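Local coordinates for protein flavin-containing monooxygenase (Allium sativum, PDB 6WPU) that probably catalyses the FAD-dependent S-oxygenation of S-allyl-L-cysteine in garlic, at residues E96-L101 and V342-C347; D102-E107 and E451-F456; N397-D402 and W417-Y422. All blocks are in the same frame, centred on the assembly; numbering follows the deposited sequence.

Overall arrangement
From the N terminus, helix 95-98 and the loop behind it supply the first partners of two contacts in succession, 96-101 and then 102-107. Contact 1 closes a loop of 240 residues when the start of helix 343-358 returns beside the flavin. Contact 3 follows it in series, a short closure joining helices 398-409 and 416-431. Last comes contact 2, where 451-456, at the end of the modelled chain, meets 102-107; its long loop crosses that of contact 1 and encloses contact 3. All three lie on the same side of the chain's centre and touch one another: Arg-418 and Gln-398 bind backbone atoms of contact 1, and Trp-417 packs on Phe-453.

Contact 1: E96-L101 and V342-C347; sequences EVMGFL and VPFPLC. With FAD (flavin-adenine dinucleotide), chain B.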
loop_
_atom_site.group_PDB
_atom_site.type_symbol
_atom_site.label_atom_id
_atom_site.label_comp_id
_atom_site.label_asym_id
_atom_site.label_seq_id
_atom_site.Cartn_x
_atom_site.Cartn_y
_atom_site.Cartn_z
ATOM N N GLU A 96 11.356 8.456 -10.723
ATOM C CA GLU A 96 10.908 9.840 -10.881
ATOM C C GLU A 96 9.441 9.989 -10.503
ATOM O O GLU A 96 9.041 11.002 -9.914
ATOM C CB GLU A 96 11.127 10.338 -12.316
ATOM C CG GLU A 96 12.578 10.348 -12.808
ATOM C CD GLU A 96 12.997 9.008 -13.422
ATOM O OE1 GLU A 96 12.125 8.124 -13.598
ATOM O OE2 GLU A 96 14.198 8.843 -13.728
ATOM N N VAL A 97 8.626 8.983 -10.829
ATOM C CA VAL A 97 7.188 9.028 -10.563
ATOM C C VAL A 97 6.901 8.909 -9.071
ATOM O O VAL A 97 5.948 9.516 -8.568
ATOM C CB VAL A 97 6.486 7.921 -11.381
ATOM C CG1 VAL A 97 5.219 7.411 -10.696
ATOM C CG2 VAL A 97 6.163 8.418 -12.751
ATOM N N MET A 98 7.728 8.158 -8.338
ATOM C CA MET A 98 7.425 7.780 -6.961
ATOM C C MET A 98 7.674 8.873 -5.928
ATOM O O MET A 98 7.098 8.807 -4.838
ATOM C CB MET A 98 8.260 6.574 -6.555
ATOM C CG MET A 98 7.828 5.276 -7.158
ATOM S SD MET A 98 8.968 3.975 -6.658
ATOM C CE MET A 98 8.871 4.013 -4.872
ATOM N N GLY A 99 8.540 9.841 -6.213
ATOM C CA GLY A 99 8.993 10.748 -5.169
ATOM C C GLY A 99 7.927 11.730 -4.707
ATOM O O GLY A 99 7.030 12.119 -5.449
ATOM N N PHE A 100 8.033 12.131 -3.442
ATOM C CA PHE A 100 7.272 13.277 -2.956
ATOM C C PHE A 100 7.447 14.487 -3.873
ATOM O O PHE A 100 8.499 14.691 -4.488
ATOM C CB PHE A 100 7.701 13.624 -1.534
ATOM C CG PHE A 100 7.338 12.563 -0.523
ATOM C CD1 PHE A 100 6.017 12.332 -0.201
ATOM C CD2 PHE A 100 8.321 11.815 0.108
ATOM C CE1 PHE A 100 5.676 11.372 0.719
ATOM C CE2 PHE A 100 7.995 10.854 1.032
ATOM C CZ PHE A 100 6.665 10.618 1.342
ATOM N N LEU A 101 6.386 15.292 -3.962
ATOM C CA LEU A 101 6.329 16.372 -4.944
ATOM C C LEU A 101 7.436 17.405 -4.749
ATOM O O LEU A 101 7.861 18.049 -5.715
ATOM C CB LEU A 101 4.957 17.049 -4.878
ATOM C CG LEU A 101 3.806 16.107 -5.238
ATOM C CD1 LEU A 101 2.469 16.772 -5.018
ATOM C CD2 LEU A 101 3.953 15.615 -6.679
ATOM N N VAL A 342 0.036 5.801 -7.147
ATOM C CA VAL A 342 1.377 6.255 -6.784
ATOM C C VAL A 342 1.292 6.835 -5.376
ATOM O O VAL A 342 0.773 7.944 -5.199
ATOM C CB VAL A 342 1.902 7.287 -7.793
ATOM C CG1 VAL A 342 3.338 7.656 -7.470
ATOM C CG2 VAL A 342 1.780 6.733 -9.209
ATOM N N PRO A 343 1.791 6.139 -4.349
ATOM C CA PRO A 343 1.416 6.486 -2.970
ATOM C C PRO A 343 2.056 7.733 -2.364
ATOM O O PRO A 343 1.360 8.436 -1.627
ATOM C CB PRO A 343 1.821 5.240 -2.173
ATOM C CG PRO A 343 2.873 4.581 -2.997
ATOM C CD PRO A 343 2.519 4.861 -4.428
ATOM N N PHE A 344 3.346 8.007 -2.611
ATOM C CA PHE A 344 4.015 9.070 -1.859
ATOM C C PHE A 344 3.398 10.436 -2.145
ATOM O O PHE A 344 3.019 11.126 -1.183
ATOM C CB PHE A 344 5.535 9.082 -2.119
ATOM C CG PHE A 344 6.282 7.831 -1.663
ATOM C CD1 PHE A 344 5.658 6.839 -0.925
ATOM C CD2 PHE A 344 7.622 7.663 -1.991
ATOM C CE1 PHE A 344 6.347 5.690 -0.516
ATOM C CE2 PHE A 344 8.328 6.517 -1.598
ATOM C CZ PHE A 344 7.685 5.526 -0.848
ATOM N N PRO A 345 3.235 10.878 -3.404
ATOM C CA PRO A 345 2.595 12.186 -3.620
ATOM C C PRO A 345 1.133 12.214 -3.198
ATOM O O PRO A 345 0.661 13.260 -2.737
ATOM C CB PRO A 345 2.762 12.431 -5.130
ATOM C CG PRO A 345 3.000 11.102 -5.724
ATOM C CD PRO A 345 3.666 10.263 -4.676
ATOM N N LEU A 346 0.401 11.102 -3.333
ATOM C CA LEU A 346 -0.990 11.078 -2.878
ATOM C C LEU A 346 -1.089 11.320 -1.366
ATOM O O LEU A 346 -1.915 12.117 -0.907
ATOM C CB LEU A 346 -1.646 9.748 -3.267
ATOM C CG LEU A 346 -3.128 9.655 -2.888
ATOM C CD1 LEU A 346 -3.945 8.980 -3.983
ATOM C CD2 LEU A 346 -3.323 8.941 -1.535
ATOM N N CYS A 347 -0.274 10.613 -0.571
ATOM C CA CYS A 347 -0.288 10.814 0.875
ATOM C C CYS A 347 0.160 12.227 1.233
ATOM O O CYS A 347 -0.357 12.832 2.179
ATOM C CB CYS A 347 0.607 9.780 1.570
ATOM S SG CYS A 347 0.017 8.043 1.454
HETATM P PA FAD B . 3.294 1.195 5.677
HETATM O O1A FAD B . 4.576 1.193 4.842
HETATM O O2A FAD B . 2.627 -0.044 6.007
HETATM O O5B FAD B . 3.503 1.786 7.054
HETATM C C5B FAD B . 2.608 1.765 8.159
HETATM C C4B FAD B . 3.372 1.962 9.487
HETATM O O4B FAD B . 2.544 2.069 10.611
HETATM C C3B FAD B . 4.356 0.858 9.765
HETATM O O3B FAD B . 5.617 1.373 10.041
HETATM C C2B FAD B . 3.813 0.164 10.963
HETATM O O2B FAD B . 4.792 -0.382 11.773
HETATM C C1B FAD B . 3.090 1.291 11.642
HETATM N N9A FAD B . 2.006 0.864 12.496
HETATM C C8A FAD B . 1.003 -0.032 12.145
HETATM N N7A FAD B . 0.166 -0.201 13.177
HETATM C C5A FAD B . 0.602 0.564 14.261
HETATM C C6A FAD B . 0.147 0.768 15.563
HETATM N N6A FAD B . -1.041 0.111 16.054
HETATM N N1A FAD B . 0.807 1.613 16.374
HETATM C C2A FAD B . 1.933 2.256 15.969
HETATM N N3A FAD B . 2.418 2.087 14.716
HETATM C C4A FAD B . 1.781 1.255 13.847
HETATM N N1 FAD B . 4.675 1.953 -3.846
HETATM C C2 FAD B . 5.589 2.644 -4.717
HETATM O O2 FAD B . 5.588 3.994 -4.771
HETATM N N3 FAD B . 6.398 1.943 -5.583
HETATM C C4 FAD B . 6.405 0.564 -5.567
HETATM O O4 FAD B . 7.202 -0.154 -6.396
HETATM C C4X FAD B . 5.665 -0.182 -4.531
HETATM N N5 FAD B . 5.865 -1.547 -4.371
HETATM C C5X FAD B . 5.186 -2.219 -3.360
HETATM C C6 FAD B . 5.378 -3.600 -3.207
HETATM C C7 FAD B . 4.709 -4.267 -2.186
HETATM C C7M FAD B . 4.914 -5.751 -2.038
HETATM C C8 FAD B . 3.854 -3.578 -1.329
HETATM C C8M FAD B . 3.114 -4.271 -0.230
HETATM C C9 FAD B . 3.658 -2.201 -1.482
HETATM C C9A FAD B . 4.321 -1.523 -2.494
HETATM N N10 FAD B . 4.133 -0.106 -2.640
HETATM C C10 FAD B . 4.810 0.581 -3.657
HETATM C "C1'" FAD B . 3.195 0.613 -1.764
HETATM C "C2'" FAD B . 3.616 0.972 -0.354
HETATM O "O2'" FAD B . 2.663 0.511 0.513
HETATM C "C3'" FAD B . 3.610 2.483 -0.305
HETATM O "O3'" FAD B . 4.716 2.814 -1.052
HETATM C "C4'" FAD B . 3.753 3.102 1.081
HETATM O "O4'" FAD B . 4.816 2.480 1.705
HETATM C "C5'" FAD B . 2.507 3.083 1.973
HETATM O "O5'" FAD B . 3.037 3.353 3.239
HETATM P P FAD B . 2.292 3.519 4.627
HETATM O O1P FAD B . 3.023 4.557 5.560
HETATM O O2P FAD B . 0.782 3.778 4.241
HETATM O O3P FAD B . 2.125 1.957 5.118
HETATM O O HOH W 1 5.253 6.711 -4.428
#
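The backbones approach most closely where Phe-100 meets Pro-345, with CA atoms 4.8 Å apart, so that the chain leaving helix 95-98 lies against the first turn of helix 343-358. Phe-344 CB stands over one face of the Phe-100 ring, a CH-pi contact 3.9 Å from the centroid, while the two rings lie nearly parallel (19°) but slide apart until they barely overlap. With CG anti to its own carbonyl carbon (chi1 -63°), the Phe-344 ring extends toward the cofactor and brings CE1 within 3.3 Å of FAD O3'. Its CE2 lies 4.2 Å from Met-98 CE. Met-98, Pro-343 and Phe-344 all line the FAD pocket, and Phe-344 also packs on Ala-32 of helix 32-43, whose start belongs to a probable Rossmann-type GxGxxG turn, so the contact sits beside the dinucleotide-binding fold. The Met-98 chain bends at its last torsion, which folds CE to 3.3 Å from FAD O2, and SD accepts a weak hydrogen bond from FAD N3. One water joins protein and flavin: it donates to Met-98 O and to FAD O2 and accepts from Phe-344 N. Replacing Phe-344 by an alanine would probably open a gap beside the Met-98 methyl and leave it less confined. The Val-97 and Val-342 side chains cross at about a right angle, CG1 to CG1 3.7 Å, and Leu-101 CD2 rests on Pro-345 CB.

Contact 2: D102-E107 and E451-F456; sequences DYPFVE and ETFSKF
The ring of Phe-456, the last modelled residue, is held between a neighbour in sequence and a distant piece of backbone: Lys-455 CG lies over the centre of one face, and Asp-102 covers the opposite face toward the rim. On the Asp-102 side the CA makes a CH-pi contact, 4.0 Å from the ring centroid, and CB touches CE1 of the same ring. The Asp-102 carboxylate turns elsewhere. Its CG sits between the backbone N and the carbonyl carbon (chi1 67°), and the oxygens form salt bridges with Arg-39 and Arg-43 of helix 32-43.

Pro-104 sits in the corner made by the two phenylalanines, touching both. Its CB stands over the middle of the Phe-453 ring, 3.6 Å from the centroid and close to the ring normal, while its CG reaches Phe-456 CD2 at 3.7 Å, the proline crossing that side chain at about a right angle. Val-106 extends the same apolar strip, with CG1 3.5 Å from Phe-453 CD2.

The two rings are set in place by a type I beta turn from Phe-453 to Phe-456. Beyond CG the Lys-455 chain curls back so that NZ donates to Thr-452 O at 2.8 Å, in the carbonyl plane and on a lone pair. Beyond the contact, Phe-453 also meets Trp-417, tying this end of the chain to helix 416-431.

No hydrogen bond joins the two segments. Cohesion here rests on aliphatic groups packed on aromatic rings, two of them over a face, so it depends on the fit of shapes, and it is likely to be firmer at buried Phe-453 than at exposed Phe-456.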
loop_
_atom_site.group_PDB
_atom_site.type_symbol
_atom_site.label_atom_id
_atom_site.label_comp_id
_atom_site.label_asym_id
_atom_site.label_seq_id
_atom_site.Cartn_x
_atom_site.Cartn_y
_atom_site.Cartn_z
ATOM N N ASP A 102 7.903 17.610 -3.522
ATOM C CA ASP A 102 8.956 18.598 -3.305
ATOM C C ASP A 102 10.265 17.943 -2.878
ATOM O O ASP A 102 11.117 18.593 -2.272
ATOM C CB ASP A 102 8.511 19.647 -2.282
ATOM C CG ASP A 102 8.332 19.062 -0.890
ATOM O OD1 ASP A 102 8.365 17.814 -0.745
ATOM O OD2 ASP A 102 8.175 19.851 0.062
ATOM N N TYR A 103 10.443 16.664 -3.194
ATOM C CA TYR A 103 11.614 15.911 -2.752
ATOM C C TYR A 103 11.889 14.822 -3.774
ATOM O O TYR A 103 11.565 13.648 -3.561
ATOM C CB TYR A 103 11.381 15.318 -1.361
ATOM C CG TYR A 103 12.660 14.937 -0.667
ATOM C CD1 TYR A 103 13.636 15.895 -0.398
ATOM C CD2 TYR A 103 12.892 13.622 -0.273
ATOM C CE1 TYR A 103 14.810 15.553 0.245
ATOM C CE2 TYR A 103 14.061 13.265 0.369
ATOM C CZ TYR A 103 15.014 14.231 0.625
ATOM O OH TYR A 103 16.174 13.872 1.263
ATOM N N PRO A 104 12.492 15.180 -4.910
ATOM C CA PRO A 104 12.618 14.224 -6.020
ATOM C C PRO A 104 13.398 12.981 -5.629
ATOM O O PRO A 104 14.433 13.056 -4.966
ATOM C CB PRO A 104 13.360 15.026 -7.092
ATOM C CG PRO A 104 12.990 16.460 -6.792
ATOM C CD PRO A 104 12.910 16.535 -5.294
ATOM N N PHE A 105 12.895 11.824 -6.063
ATOM C CA PHE A 105 13.531 10.539 -5.772
ATOM C C PHE A 105 14.654 10.290 -6.785
ATOM O O PHE A 105 14.657 9.318 -7.547
ATOM C CB PHE A 105 12.480 9.430 -5.779
ATOM C CG PHE A 105 12.995 8.055 -5.383
ATOM C CD1 PHE A 105 14.242 7.882 -4.798
ATOM C CD2 PHE A 105 12.207 6.925 -5.601
ATOM C CE1 PHE A 105 14.694 6.617 -4.444
ATOM C CE2 PHE A 105 12.654 5.653 -5.245
ATOM C CZ PHE A 105 13.899 5.496 -4.670
ATOM N N VAL A 106 15.624 11.207 -6.784
ATOM C CA VAL A 106 16.757 11.116 -7.700
ATOM C C VAL A 106 17.847 10.254 -7.078
ATOM O O VAL A 106 17.754 9.849 -5.915
ATOM C CB VAL A 106 17.300 12.508 -8.089
ATOM C CG1 VAL A 106 16.301 13.237 -8.974
ATOM C CG2 VAL A 106 17.637 13.344 -6.849
ATOM N N GLU A 107 18.873 9.954 -7.866
ATOM C CA GLU A 107 20.028 9.215 -7.386
ATOM C C GLU A 107 20.741 9.993 -6.281
ATOM O O GLU A 107 20.666 11.221 -6.211
ATOM C CB GLU A 107 20.988 8.947 -8.552
ATOM C CG GLU A 107 20.436 8.036 -9.667
ATOM C CD GLU A 107 19.372 8.687 -10.568
ATOM O OE1 GLU A 107 18.967 9.848 -10.318
ATOM O OE2 GLU A 107 18.939 8.019 -11.537
ATOM N N GLU A 451 14.098 18.277 -15.454
ATOM C CA GLU A 451 13.965 19.727 -15.543
ATOM C C GLU A 451 13.212 20.274 -14.338
ATOM O O GLU A 451 13.678 21.203 -13.668
ATOM C CB GLU A 451 13.266 20.128 -16.844
ATOM C CG GLU A 451 14.216 20.588 -17.930
ATOM C CD GLU A 451 15.337 21.457 -17.380
ATOM O OE1 GLU A 451 16.479 20.961 -17.286
ATOM O OE2 GLU A 451 15.079 22.630 -17.028
ATOM N N THR A 452 12.047 19.698 -14.036
ATOM C CA THR A 452 11.284 20.189 -12.896
ATOM C C THR A 452 12.005 19.946 -11.579
ATOM O O THR A 452 11.751 20.671 -10.612
ATOM C CB THR A 452 9.902 19.539 -12.846
ATOM O OG1 THR A 452 10.046 18.160 -12.493
ATOM C CG2 THR A 452 9.199 19.636 -14.197
ATOM N N PHE A 453 12.911 18.959 -11.521
ATOM C CA PHE A 453 13.594 18.660 -10.265
ATOM C C PHE A 453 14.650 19.705 -9.914
ATOM O O PHE A 453 15.050 19.787 -8.748
ATOM C CB PHE A 453 14.251 17.273 -10.318
ATOM C CG PHE A 453 13.274 16.117 -10.431
ATOM C CD1 PHE A 453 11.923 16.283 -10.149
ATOM C CD2 PHE A 453 13.723 14.856 -10.798
ATOM C CE1 PHE A 453 11.037 15.214 -10.248
ATOM C CE2 PHE A 453 12.841 13.771 -10.901
ATOM C CZ PHE A 453 11.499 13.951 -10.621
ATOM N N SER A 454 15.106 20.497 -10.893
ATOM C CA SER A 454 16.181 21.464 -10.670
ATOM C C SER A 454 15.898 22.387 -9.493
ATOM O O SER A 454 16.781 22.635 -8.661
ATOM C CB SER A 454 16.402 22.296 -11.928
ATOM O OG SER A 454 16.379 21.472 -13.078
ATOM N N LYS A 455 14.673 22.902 -9.399
ATOM C CA LYS A 455 14.365 23.864 -8.347
ATOM C C LYS A 455 14.540 23.292 -6.942
ATOM O O LYS A 455 14.545 24.064 -5.977
ATOM C CB LYS A 455 12.942 24.400 -8.530
ATOM C CG LYS A 455 11.850 23.543 -7.912
ATOM C CD LYS A 455 10.481 24.198 -8.060
ATOM C CE LYS A 455 9.991 24.109 -9.488
ATOM N NZ LYS A 455 9.905 22.686 -9.931
ATOM N N PHE A 456 14.691 21.979 -6.793
ATOM C CA PHE A 456 14.931 21.393 -5.475
ATOM C C PHE A 456 16.378 20.907 -5.328
ATOM O O PHE A 456 17.227 21.155 -6.190
ATOM C CB PHE A 456 13.978 20.224 -5.209
ATOM C CG PHE A 456 12.534 20.495 -5.565
ATOM C CD1 PHE A 456 11.698 21.170 -4.690
ATOM C CD2 PHE A 456 12.005 20.032 -6.765
ATOM C CE1 PHE A 456 10.376 21.402 -5.016
ATOM C CE2 PHE A 456 10.682 20.255 -7.094
ATOM C CZ PHE A 456 9.868 20.938 -6.218
#

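Contact 3: N397-D402 and W417-Y422; sequences NQFDYD and WRRLMY
Arg-419 reaches Asp-400 with its chain extended from CG to NE, sliding past Phe-399 so that the guanidinium lies flat over Phe-399 CB, which is 3.5 Å from Arg-419 CZ. Its NH2 donates to Asp-400 OD1 in a salt bridge of 2.9 Å (N-H...O angle 156°), meeting the anti side of the oxygen somewhat out of the carboxylate plane; NH1 adds a weak bond to the same oxygen. NH2 also pairs with Asp-403, so two acidic groups share this cation.

The rings form an offset edge-to-face pair, the edge of Phe-399 toward the face of Tyr-422, with centroids 5.4 Å apart. Phe-399 CE2 lies 3.6 Å from Tyr-422 CB. From the same helix as Phe-399, Gln-398 points NE2 at the face of the Tyr-422 ring, the amide steeply inclined to it: CG lies between the backbone N and the carbonyl carbon (chi1 75°), the chain then runs straight, and NE2 stands 3.2 Å from Tyr-422 CZ. Its OE1 accepts from Val-342 N, which fixes the rotation of the amide.

Long side chains thus bridge axes 11.6 Å apart and antiparallel at 156°, the arrangement of an alpha-alpha hairpin formed by consecutive helices 398-409 and 416-431.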
loop_
_atom_site.group_PDB
_atom_site.type_symbol
_atom_site.label_atom_id
_atom_site.label_comp_id
_atom_site.label_asym_id
_atom_site.label_seq_id
_atom_site.Cartn_x
_atom_site.Cartn_y
_atom_site.Cartn_z
ATOM N N ASN A 397 -8.366 7.342 -12.145
ATOM C CA ASN A 397 -8.431 8.793 -12.013
ATOM C C ASN A 397 -7.609 9.306 -10.838
ATOM O O ASN A 397 -7.947 10.338 -10.252
ATOM C CB ASN A 397 -9.881 9.259 -11.876
ATOM N N GLN A 398 -6.506 8.621 -10.503
ATOM C CA GLN A 398 -5.789 8.935 -9.267
ATOM C C GLN A 398 -5.182 10.334 -9.297
ATOM O O GLN A 398 -5.115 11.002 -8.262
ATOM C CB GLN A 398 -4.697 7.908 -9.005
ATOM C CG GLN A 398 -3.503 8.080 -9.906
ATOM C CD GLN A 398 -2.387 7.172 -9.525
ATOM O OE1 GLN A 398 -1.614 7.470 -8.608
ATOM N NE2 GLN A 398 -2.302 6.028 -10.205
ATOM N N PHE A 399 -4.718 10.791 -10.461
ATOM C CA PHE A 399 -4.105 12.110 -10.517
ATOM C C PHE A 399 -5.144 13.214 -10.571
ATOM O O PHE A 399 -4.841 14.345 -10.179
ATOM C CB PHE A 399 -3.150 12.208 -11.708
ATOM C CG PHE A 399 -2.021 11.226 -11.644
ATOM C CD1 PHE A 399 -1.130 11.250 -10.578
ATOM C CD2 PHE A 399 -1.859 10.260 -12.635
ATOM C CE1 PHE A 399 -0.091 10.350 -10.503
ATOM C CE2 PHE A 399 -0.824 9.348 -12.563
ATOM C CZ PHE A 399 0.062 9.392 -11.496
ATOM N N ASP A 400 -6.355 12.907 -11.046
ATOM C CA ASP A 400 -7.467 13.838 -10.888
ATOM C C ASP A 400 -7.836 13.990 -9.420
ATOM O O ASP A 400 -8.174 15.092 -8.968
ATOM C CB ASP A 400 -8.676 13.356 -11.686
ATOM C CG ASP A 400 -8.399 13.279 -13.179
ATOM O OD1 ASP A 400 -7.536 14.044 -13.666
ATOM O OD2 ASP A 400 -9.046 12.452 -13.858
ATOM N N TYR A 401 -7.793 12.881 -8.671
ATOM C CA TYR A 401 -7.986 12.939 -7.228
ATOM C C TYR A 401 -6.898 13.778 -6.570
ATOM O O TYR A 401 -7.191 14.678 -5.768
ATOM C CB TYR A 401 -8.010 11.520 -6.656
ATOM C CG TYR A 401 -8.040 11.460 -5.148
ATOM C CD1 TYR A 401 -6.884 11.205 -4.424
ATOM C CD2 TYR A 401 -9.221 11.659 -4.446
ATOM C CE1 TYR A 401 -6.900 11.137 -3.043
ATOM C CE2 TYR A 401 -9.248 11.607 -3.050
ATOM C CZ TYR A 401 -8.082 11.349 -2.357
ATOM O OH TYR A 401 -8.100 11.291 -0.968
ATOM N N ASP A 402 -5.630 13.484 -6.886
ATOM C CA ASP A 402 -4.523 14.308 -6.405
ATOM C C ASP A 402 -4.750 15.780 -6.731
ATOM O O ASP A 402 -4.576 16.651 -5.872
ATOM C CB ASP A 402 -3.201 13.850 -7.023
ATOM C CG ASP A 402 -2.697 12.534 -6.457
ATOM O OD1 ASP A 402 -3.230 12.042 -5.437
ATOM O OD2 ASP A 402 -1.743 11.997 -7.051
ATOM N N TRP A 417 4.482 15.315 -17.186
ATOM C CA TRP A 417 5.406 14.204 -17.380
ATOM C C TRP A 417 5.109 13.057 -16.415
ATOM O O TRP A 417 5.334 11.889 -16.751
ATOM C CB TRP A 417 6.859 14.684 -17.235
ATOM C CG TRP A 417 7.240 15.156 -15.858
ATOM C CD1 TRP A 417 7.382 16.449 -15.452
ATOM C CD2 TRP A 417 7.534 14.337 -14.700
ATOM N NE1 TRP A 417 7.739 16.493 -14.121
ATOM C CE2 TRP A 417 7.837 15.214 -13.636
ATOM C CE3 TRP A 417 7.574 12.951 -14.467
ATOM C CZ2 TRP A 417 8.163 14.753 -12.354
ATOM C CZ3 TRP A 417 7.888 12.492 -13.191
ATOM C CH2 TRP A 417 8.185 13.393 -12.152
ATOM N N ARG A 418 4.583 13.364 -15.227
ATOM C CA ARG A 418 4.319 12.316 -14.248
ATOM C C ARG A 418 3.072 11.531 -14.621
ATOM O O ARG A 418 3.040 10.304 -14.461
ATOM C CB ARG A 418 4.194 12.911 -12.838
ATOM C CG ARG A 418 4.519 11.911 -11.713
ATOM C CD ARG A 418 4.176 12.452 -10.315
ATOM N NE ARG A 418 5.026 13.542 -9.835
ATOM C CZ ARG A 418 5.926 13.426 -8.857
ATOM N NH1 ARG A 418 6.107 12.249 -8.260
ATOM N NH2 ARG A 418 6.641 14.488 -8.464
ATOM N N ARG A 419 2.045 12.216 -15.135
ATOM C CA ARG A 419 0.890 11.503 -15.675
ATOM C C ARG A 419 1.308 10.594 -16.821
ATOM O O ARG A 419 0.905 9.426 -16.885
ATOM C CB ARG A 419 -0.180 12.490 -16.138
ATOM C CG ARG A 419 -1.046 13.093 -15.024
ATOM C CD ARG A 419 -2.000 14.105 -15.624
ATOM N NE ARG A 419 -2.879 14.757 -14.652
ATOM C CZ ARG A 419 -4.105 14.330 -14.368
ATOM N NH1 ARG A 419 -4.583 13.239 -14.962
ATOM N NH2 ARG A 419 -4.844 14.977 -13.483
ATOM N N LEU A 420 2.141 11.115 -17.729
ATOM C CA LEU A 420 2.532 10.349 -18.905
ATOM C C LEU A 420 3.434 9.172 -18.534
ATOM O O LEU A 420 3.297 8.080 -19.099
ATOM C CB LEU A 420 3.217 11.267 -19.921
ATOM C CG LEU A 420 2.334 12.350 -20.547
ATOM C CD1 LEU A 420 3.158 13.280 -21.426
ATOM C CD2 LEU A 420 1.176 11.726 -21.329
ATOM N N MET A 421 4.373 9.375 -17.606
ATOM C CA MET A 421 5.228 8.267 -17.192
ATOM C C MET A 421 4.399 7.140 -16.596
ATOM O O MET A 421 4.659 5.956 -16.860
ATOM C CB MET A 421 6.267 8.737 -16.181
ATOM C CG MET A 421 7.599 9.181 -16.740
ATOM S SD MET A 421 8.747 9.452 -15.365
ATOM C CE MET A 421 9.973 10.475 -16.158
ATOM N N TYR A 422 3.385 7.495 -15.799
ATOM C CA TYR A 422 2.517 6.483 -15.208
ATOM C C TYR A 422 1.784 5.684 -16.278
ATOM O O TYR A 422 1.686 4.454 -16.177
ATOM C CB TYR A 422 1.512 7.127 -14.257
ATOM C CG TYR A 422 0.620 6.101 -13.611
ATOM C CD1 TYR A 422 1.072 5.342 -12.544
ATOM C CD2 TYR A 422 -0.666 5.870 -14.082
ATOM C CE1 TYR A 422 0.260 4.385 -11.953
ATOM C CE2 TYR A 422 -1.483 4.913 -13.502
ATOM C CZ TYR A 422 -1.015 4.176 -12.441
ATOM O OH TYR A 422 -1.830 3.235 -11.856
#